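Local coordinates for protein neurotoxin (Clostridium botulinum, PDB 2QN0) that probably acts as the zinc-dependent protease light chain of botulinum neurotoxin type C1, cleaving neuronal SNARE proteins with a dual substrate specificity, at residues L106-P115 with M228-Y239; P154-R162 with A188-P196. One frame throughout, in Å; residues are numbered along the deposited sequence.

Interaction 1: L106-P115 with M228-Y239. With ZN (zinc ion), chain B.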
# COMPACT_ATOMS: atom_id res chain seq x y z
N LEU A 106 -10.06 -0.87 7.06
CA LEU A 106 -8.90 -1.14 6.22
C LEU A 106 -7.65 -1.20 7.09
O LEU A 106 -6.85 -2.14 6.99
CB LEU A 106 -8.75 -0.02 5.17
CG LEU A 106 -7.52 -0.06 4.26
CD1 LEU A 106 -7.54 -1.32 3.40
CD2 LEU A 106 -7.51 1.18 3.38
N ILE A 107 -7.48 -0.21 7.95
CA ILE A 107 -6.32 -0.17 8.83
C ILE A 107 -6.34 -1.33 9.82
O ILE A 107 -5.31 -1.95 10.09
CB ILE A 107 -6.26 1.17 9.60
CG1 ILE A 107 -6.06 2.32 8.61
CG2 ILE A 107 -5.12 1.15 10.62
CD1 ILE A 107 -6.20 3.72 9.22
N TYR A 108 -7.52 -1.62 10.36
CA TYR A 108 -7.65 -2.72 11.31
C TYR A 108 -7.19 -4.03 10.69
O TYR A 108 -6.39 -4.76 11.28
CB TYR A 108 -9.11 -2.85 11.76
CG TYR A 108 -9.35 -4.06 12.64
CD1 TYR A 108 -8.95 -4.07 13.97
CD2 TYR A 108 -9.92 -5.22 12.11
CE1 TYR A 108 -9.12 -5.20 14.77
CE2 TYR A 108 -10.09 -6.36 12.90
CZ TYR A 108 -9.69 -6.34 14.22
OH TYR A 108 -9.85 -7.47 15.00
N ARG A 109 -7.70 -4.34 9.51
CA ARG A 109 -7.32 -5.59 8.85
C ARG A 109 -5.84 -5.67 8.54
O ARG A 109 -5.19 -6.67 8.86
CB ARG A 109 -8.15 -5.78 7.57
CG ARG A 109 -9.64 -5.85 7.85
CD ARG A 109 -10.44 -6.26 6.63
NE ARG A 109 -11.87 -6.14 6.88
CZ ARG A 109 -12.82 -6.60 6.08
NH1 ARG A 109 -12.50 -7.23 4.96
NH2 ARG A 109 -14.10 -6.42 6.39
N LEU A 110 -5.29 -4.63 7.92
CA LEU A 110 -3.87 -4.63 7.58
C LEU A 110 -2.95 -4.68 8.80
O LEU A 110 -1.84 -5.22 8.72
CB LEU A 110 -3.53 -3.40 6.74
CG LEU A 110 -4.03 -3.41 5.29
CD1 LEU A 110 -3.71 -2.08 4.63
CD2 LEU A 110 -3.37 -4.56 4.54
N SER A 111 -3.39 -4.12 9.91
CA SER A 111 -2.56 -4.09 11.11
C SER A 111 -2.80 -5.23 12.07
O SER A 111 -2.07 -5.38 13.05
CB SER A 111 -2.76 -2.76 11.86
OG SER A 111 -4.06 -2.69 12.42
N THR A 112 -3.81 -6.06 11.79
CA THR A 112 -4.15 -7.17 12.67
C THR A 112 -3.96 -8.55 12.05
O THR A 112 -3.33 -9.42 12.64
CB THR A 112 -5.60 -7.06 13.17
OG1 THR A 112 -5.79 -5.79 13.81
CG2 THR A 112 -5.92 -8.17 14.16
N ASP A 113 -4.52 -8.77 10.86
CA ASP A 113 -4.37 -10.07 10.21
C ASP A 113 -2.95 -10.23 9.68
O ASP A 113 -2.32 -9.25 9.29
CB ASP A 113 -5.39 -10.26 9.09
CG ASP A 113 -6.79 -10.53 9.62
OD1 ASP A 113 -6.90 -11.14 10.70
OD2 ASP A 113 -7.77 -10.15 8.95
N ILE A 114 -2.45 -11.46 9.67
CA ILE A 114 -1.09 -11.71 9.23
C ILE A 114 -0.98 -12.68 8.06
O ILE A 114 -1.91 -13.44 7.77
CB ILE A 114 -0.24 -12.29 10.38
CG1 ILE A 114 -0.77 -13.68 10.75
CG2 ILE A 114 -0.31 -11.38 11.60
CD1 ILE A 114 0.20 -14.50 11.59
N PRO A 115 0.16 -12.65 7.35
CA PRO A 115 0.36 -13.57 6.23
C PRO A 115 0.42 -14.96 6.83
O PRO A 115 0.86 -15.13 7.97
CB PRO A 115 1.73 -13.16 5.70
CG PRO A 115 1.80 -11.70 6.02
CD PRO A 115 1.23 -11.65 7.41
N MET A 228 -4.30 5.15 0.11
CA MET A 228 -5.28 4.08 0.24
C MET A 228 -5.25 3.16 -0.98
O MET A 228 -5.49 1.96 -0.86
CB MET A 228 -6.69 4.65 0.43
CG MET A 228 -6.90 5.24 1.82
SD MET A 228 -8.54 5.93 2.07
CE MET A 228 -9.45 4.48 2.61
N HIS A 229 -4.95 3.72 -2.15
CA HIS A 229 -4.86 2.91 -3.36
C HIS A 229 -3.79 1.84 -3.15
O HIS A 229 -4.01 0.66 -3.45
CB HIS A 229 -4.49 3.78 -4.56
CG HIS A 229 -4.20 3.00 -5.81
ND1 HIS A 229 -5.09 2.91 -6.86
CD2 HIS A 229 -3.12 2.28 -6.17
CE1 HIS A 229 -4.57 2.16 -7.81
NE2 HIS A 229 -3.37 1.76 -7.42
N GLU A 230 -2.63 2.24 -2.62
CA GLU A 230 -1.56 1.27 -2.37
C GLU A 230 -1.95 0.31 -1.25
O GLU A 230 -1.57 -0.86 -1.27
CB GLU A 230 -0.24 1.97 -2.02
CG GLU A 230 0.36 2.83 -3.14
CD GLU A 230 0.47 2.10 -4.48
OE1 GLU A 230 0.91 0.92 -4.51
OE2 GLU A 230 0.13 2.71 -5.51
N LEU A 231 -2.71 0.79 -0.27
CA LEU A 231 -3.14 -0.08 0.83
C LEU A 231 -4.04 -1.19 0.26
O LEU A 231 -4.14 -2.27 0.84
CB LEU A 231 -3.88 0.72 1.91
CG LEU A 231 -3.03 1.72 2.70
CD1 LEU A 231 -3.90 2.42 3.75
CD2 LEU A 231 -1.86 1.00 3.38
N ASN A 232 -4.69 -0.91 -0.86
CA ASN A 232 -5.54 -1.94 -1.48
C ASN A 232 -4.65 -3.05 -2.04
O ASN A 232 -5.00 -4.23 -1.95
CB ASN A 232 -6.40 -1.34 -2.59
CG ASN A 232 -7.48 -0.42 -2.05
OD1 ASN A 232 -7.83 -0.50 -0.87
ND2 ASN A 232 -8.01 0.45 -2.90
N HIS A 233 -3.52 -2.68 -2.63
CA HIS A 233 -2.60 -3.70 -3.13
C HIS A 233 -2.13 -4.52 -1.94
O HIS A 233 -2.02 -5.75 -2.02
CB HIS A 233 -1.39 -3.07 -3.82
CG HIS A 233 -1.69 -2.48 -5.16
ND1 HIS A 233 -2.29 -3.20 -6.17
CD2 HIS A 233 -1.45 -1.25 -5.67
CE1 HIS A 233 -2.40 -2.44 -7.24
NE2 HIS A 233 -1.90 -1.25 -6.97
N ALA A 234 -1.87 -3.85 -0.82
CA ALA A 234 -1.42 -4.53 0.40
C ALA A 234 -2.49 -5.49 0.91
O ALA A 234 -2.17 -6.56 1.44
CB ALA A 234 -1.06 -3.51 1.49
N MET A 235 -3.75 -5.11 0.77
CA MET A 235 -4.85 -5.97 1.20
C MET A 235 -4.84 -7.25 0.35
O MET A 235 -4.96 -8.36 0.88
CB MET A 235 -6.19 -5.26 1.04
CG MET A 235 -6.49 -4.24 2.13
SD MET A 235 -6.98 -5.02 3.69
CE MET A 235 -8.76 -5.07 3.48
N HIS A 236 -4.71 -7.09 -0.96
CA HIS A 236 -4.69 -8.24 -1.85
C HIS A 236 -3.51 -9.14 -1.50
O HIS A 236 -3.64 -10.37 -1.48
CB HIS A 236 -4.57 -7.78 -3.31
CG HIS A 236 -5.64 -6.83 -3.73
ND1 HIS A 236 -5.49 -5.98 -4.81
CD2 HIS A 236 -6.87 -6.58 -3.22
CE1 HIS A 236 -6.59 -5.26 -4.95
NE2 HIS A 236 -7.44 -5.60 -4.00
N ASN A 237 -2.36 -8.53 -1.20
CA ASN A 237 -1.15 -9.27 -0.85
C ASN A 237 -1.27 -10.00 0.49
O ASN A 237 -0.79 -11.12 0.63
CB ASN A 237 0.07 -8.34 -0.78
CG ASN A 237 0.45 -7.77 -2.13
OD1 ASN A 237 0.18 -8.36 -3.17
ND2 ASN A 237 1.11 -6.61 -2.11
N LEU A 238 -1.88 -9.35 1.46
CA LEU A 238 -2.05 -9.93 2.78
C LEU A 238 -2.97 -11.15 2.75
O LEU A 238 -2.71 -12.15 3.41
CB LEU A 238 -2.61 -8.89 3.75
CG LEU A 238 -2.94 -9.38 5.16
CD1 LEU A 238 -1.70 -10.03 5.79
CD2 LEU A 238 -3.43 -8.21 6.01
N TYR A 239 -4.06 -11.04 1.99
CA TYR A 239 -5.03 -12.13 1.91
C TYR A 239 -4.72 -13.15 0.82
O TYR A 239 -5.51 -14.07 0.57
CB TYR A 239 -6.43 -11.54 1.75
CG TYR A 239 -6.91 -10.89 3.02
CD1 TYR A 239 -7.48 -11.66 4.04
CD2 TYR A 239 -6.73 -9.53 3.25
CE1 TYR A 239 -7.85 -11.08 5.26
CE2 TYR A 239 -7.10 -8.94 4.46
CZ TYR A 239 -7.66 -9.72 5.45
OH TYR A 239 -8.02 -9.15 6.65
ZN ZN B . -1.84 0.50 -8.08
O HOH W 1 -0.02 1.46 -7.76
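L106 and L110, one helical turn apart, enter the helix 228-238 as knobs into holes. L106 sits among M228, L231, N232 and M235; with CG anti to the backbone N (chi1 175°), its two methyls straddle the neighbouring turns, CD2 reaching L231 CD1 at 3.8 Å while CD1 presses on M235 CG at 3.4 Å, closer than carbon atoms normally pack. L110 fills the next hole, among L231, A234, M235 and L238, its CG lying 3.7 Å from M235 SD. The M235 chain, turning at its second and third torsions, brings CE against R109 CD. Beyond the helix 106-112, L238 CD1 meets P115 CD at 3.7 Å.

One polar bond joins the segments: Y239 OH donates to D113 OD2 over 2.5 Å, on the anti lone pair, with the carboxylate turned 88° from the ring. R109 CB and CG pack beside that hydroxyl, while salt bridges to E105 and E353 hold the guanidinium.

Behind this packing, H229 and H233 each bind the zinc ion through NE2 at 2.1 Å, and a water hydrogen-bonded to E230 OE2 (2.6 Å) is another ligand. H229 ND1 is held by E360. The helix axes approach to 10.3 Å at 45°; the buried L231, A234, M235 and L238 receive the leucine knobs. This is the HExxH zinc-binding helix (H229, E230, H233), with E269 as third protein ligand, consistent with a zincin-type protease.

Interaction 2: P154-R162 with A188-P196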
# COMPACT_ATOMS: atom_id res chain seq x y z
N PRO A 154 6.41 -7.52 10.37
CA PRO A 154 5.47 -6.49 9.94
C PRO A 154 4.57 -7.10 8.87
O PRO A 154 4.97 -8.06 8.20
CB PRO A 154 6.37 -5.41 9.33
CG PRO A 154 7.73 -5.68 9.92
CD PRO A 154 7.79 -7.18 9.97
N SER A 155 3.36 -6.58 8.71
CA SER A 155 2.48 -7.06 7.66
C SER A 155 2.63 -6.08 6.50
O SER A 155 2.55 -6.45 5.33
CB SER A 155 1.02 -7.10 8.12
OG SER A 155 0.81 -8.19 8.99
N VAL A 156 2.88 -4.82 6.86
CA VAL A 156 3.06 -3.76 5.88
C VAL A 156 4.14 -2.79 6.35
O VAL A 156 4.14 -2.36 7.50
CB VAL A 156 1.76 -2.94 5.67
CG1 VAL A 156 2.02 -1.82 4.66
CG2 VAL A 156 0.63 -3.84 5.19
N ILE A 157 5.06 -2.46 5.46
CA ILE A 157 6.10 -1.48 5.77
C ILE A 157 5.96 -0.37 4.74
O ILE A 157 6.06 -0.61 3.53
CB ILE A 157 7.52 -2.05 5.65
CG1 ILE A 157 7.74 -3.18 6.66
CG2 ILE A 157 8.54 -0.93 5.90
CD1 ILE A 157 9.12 -3.80 6.58
N ILE A 158 5.70 0.84 5.20
CA ILE A 158 5.59 1.98 4.30
C ILE A 158 6.95 2.66 4.28
O ILE A 158 7.53 2.93 5.33
CB ILE A 158 4.53 2.98 4.79
CG1 ILE A 158 3.15 2.32 4.74
CG2 ILE A 158 4.58 4.25 3.94
CD1 ILE A 158 2.07 3.13 5.37
N THR A 159 7.48 2.91 3.08
CA THR A 159 8.77 3.58 2.95
C THR A 159 8.60 4.78 2.04
O THR A 159 7.54 4.99 1.46
CB THR A 159 9.85 2.69 2.29
OG1 THR A 159 9.59 2.59 0.88
CG2 THR A 159 9.85 1.30 2.90
N GLY A 160 9.67 5.57 1.92
CA GLY A 160 9.64 6.71 1.04
C GLY A 160 9.72 6.18 -0.38
O GLY A 160 9.90 4.97 -0.57
N PRO A 161 9.63 7.04 -1.39
CA PRO A 161 9.68 6.66 -2.80
C PRO A 161 10.95 5.96 -3.26
O PRO A 161 12.00 6.05 -2.62
CB PRO A 161 9.50 7.99 -3.54
CG PRO A 161 8.81 8.86 -2.55
CD PRO A 161 9.48 8.50 -1.26
N ARG A 162 10.84 5.26 -4.38
CA ARG A 162 11.98 4.60 -4.98
C ARG A 162 12.56 5.67 -5.91
O ARG A 162 12.43 6.86 -5.63
CB ARG A 162 11.54 3.38 -5.79
CG ARG A 162 10.84 2.30 -4.95
CD ARG A 162 10.82 0.98 -5.71
NE ARG A 162 10.08 -0.08 -5.03
CZ ARG A 162 10.11 -1.36 -5.41
NH1 ARG A 162 10.85 -1.72 -6.45
NH2 ARG A 162 9.41 -2.27 -4.75
N ALA A 188 1.75 -12.31 2.06
CA ALA A 188 3.15 -12.06 2.40
C ALA A 188 3.32 -10.60 2.80
O ALA A 188 2.44 -9.78 2.55
CB ALA A 188 4.04 -12.38 1.21
N LEU A 189 4.45 -10.30 3.41
CA LEU A 189 4.75 -8.93 3.82
C LEU A 189 4.79 -8.03 2.59
O LEU A 189 5.35 -8.40 1.56
CB LEU A 189 6.10 -8.89 4.55
CG LEU A 189 6.66 -7.53 4.97
CD1 LEU A 189 7.61 -7.72 6.14
CD2 LEU A 189 7.38 -6.87 3.79
N SER A 190 4.21 -6.84 2.70
CA SER A 190 4.20 -5.87 1.60
C SER A 190 5.02 -4.64 1.98
O SER A 190 5.01 -4.22 3.13
CB SER A 190 2.78 -5.39 1.29
OG SER A 190 1.98 -6.40 0.70
N ILE A 191 5.72 -4.08 1.00
CA ILE A 191 6.45 -2.84 1.22
C ILE A 191 5.83 -1.85 0.25
O ILE A 191 5.75 -2.11 -0.95
CB ILE A 191 7.96 -2.97 0.92
CG1 ILE A 191 8.64 -3.81 2.01
CG2 ILE A 191 8.60 -1.58 0.84
CD1 ILE A 191 10.14 -3.95 1.86
N ILE A 192 5.36 -0.73 0.79
CA ILE A 192 4.75 0.33 -0.01
C ILE A 192 5.72 1.51 -0.05
O ILE A 192 6.04 2.07 1.00
CB ILE A 192 3.43 0.81 0.63
CG1 ILE A 192 2.39 -0.31 0.60
CG2 ILE A 192 2.90 2.04 -0.12
CD1 ILE A 192 1.07 0.04 1.31
N SER A 193 6.19 1.87 -1.24
CA SER A 193 7.12 3.00 -1.40
C SER A 193 6.30 4.13 -1.99
O SER A 193 5.76 4.01 -3.10
CB SER A 193 8.28 2.60 -2.31
OG SER A 193 8.96 1.49 -1.77
N ILE A 194 6.25 5.25 -1.28
CA ILE A 194 5.38 6.34 -1.71
C ILE A 194 5.66 7.67 -1.02
O ILE A 194 6.33 7.73 0.01
CB ILE A 194 3.93 5.92 -1.36
CG1 ILE A 194 2.91 6.93 -1.87
CG2 ILE A 194 3.82 5.78 0.16
CD1 ILE A 194 1.48 6.50 -1.58
N SER A 195 5.12 8.74 -1.61
CA SER A 195 5.18 10.07 -1.03
C SER A 195 3.87 10.72 -1.46
O SER A 195 3.80 11.34 -2.52
CB SER A 195 6.35 10.89 -1.54
OG SER A 195 6.36 12.14 -0.87
N PRO A 196 2.82 10.57 -0.65
CA PRO A 196 1.49 11.12 -0.94
C PRO A 196 1.40 12.61 -1.21
O PRO A 196 0.47 13.04 -1.89
CB PRO A 196 0.67 10.70 0.28
CG PRO A 196 1.33 9.44 0.73
CD PRO A 196 2.80 9.78 0.60
O HOH W 2 0.45 -6.77 2.71
O HOH W 3 0.98 -8.45 4.42
O HOH W 4 8.14 -0.84 -2.93
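T159 and S193 meet through their hydroxyls, OG1 and OG lying 2.9 Å apart at the end of two parallel strands. T159 OG1 donates to G160 O at 2.8 Å, in the carbonyl plane and on a lone pair; its chi1 of 74° places the hydroxyl between the backbone N and carbonyl carbon, and turns CG2 toward I191 CG2.

The backbone evidence for parallel pairing is five N-H...O bonds that alternate in direction. S190 N donates to S155 O, I157 N to S190 O, I192 N to I157 O, T159 N to I192 O and I194 N to T159 O. The shortest, from T159 N to I192 O, measures 2.7 Å with an N-H...O angle of 173°. At the outer ends the donors lie well off the acceptor planes: S190 N is tilted 34° from that of S155 O. A water 2.7 Å from S155 O bridges it to A188 O; another, weakly bonded to S155 O, lies 2.6 Å from S190 OG, which N237 also engages. I157 O, besides its amide donor, receives a CA-H...O contact from I191 CA at 3.2 Å.

A further water accepts from R162 NH2 at 2.6 Å, in the guanidinium plane at its edge, and hydrogen-bonds to S193 OG; it thus couples the arginine to the strand end. P161 CG meets S195 CB closely at 3.3 Å, while S195 OG is satisfied by Y76.

V156, S190, I158 and I192 point to one face of the sheet; I157, I191, T159 and S193 point to the other. On the first, I192 rests on E230 and L231 of helix 223-238 and I158 on F94 of helix 80-97. Strand 43-46 flanks 156-159, and antiparallel strand 169-171 flanks 190-193 at the sheet margin.

How the interactions relate
The centres of interactions 1 and 2 lie about 11 Å apart, and two probable hydrogen bonds join them at the C-terminal end of the zinc-binding helix: N237 ND2 to S190 OG at 2.9 Å, and A188 N to N237 O at 3.1 Å. On the other helix segment, L110 O packs 3.5 Å from S155 CB, so 154-162 is reached too. Interaction 1 carries two zinc ligands itself, whereas interaction 2 approaches the metal through I192, whose side chain is about 9 Å from it and also touches A234. The helix bearing H229 and H233 packs against helix 106-112 on one flank and against strand 190-193 on an adjacent one.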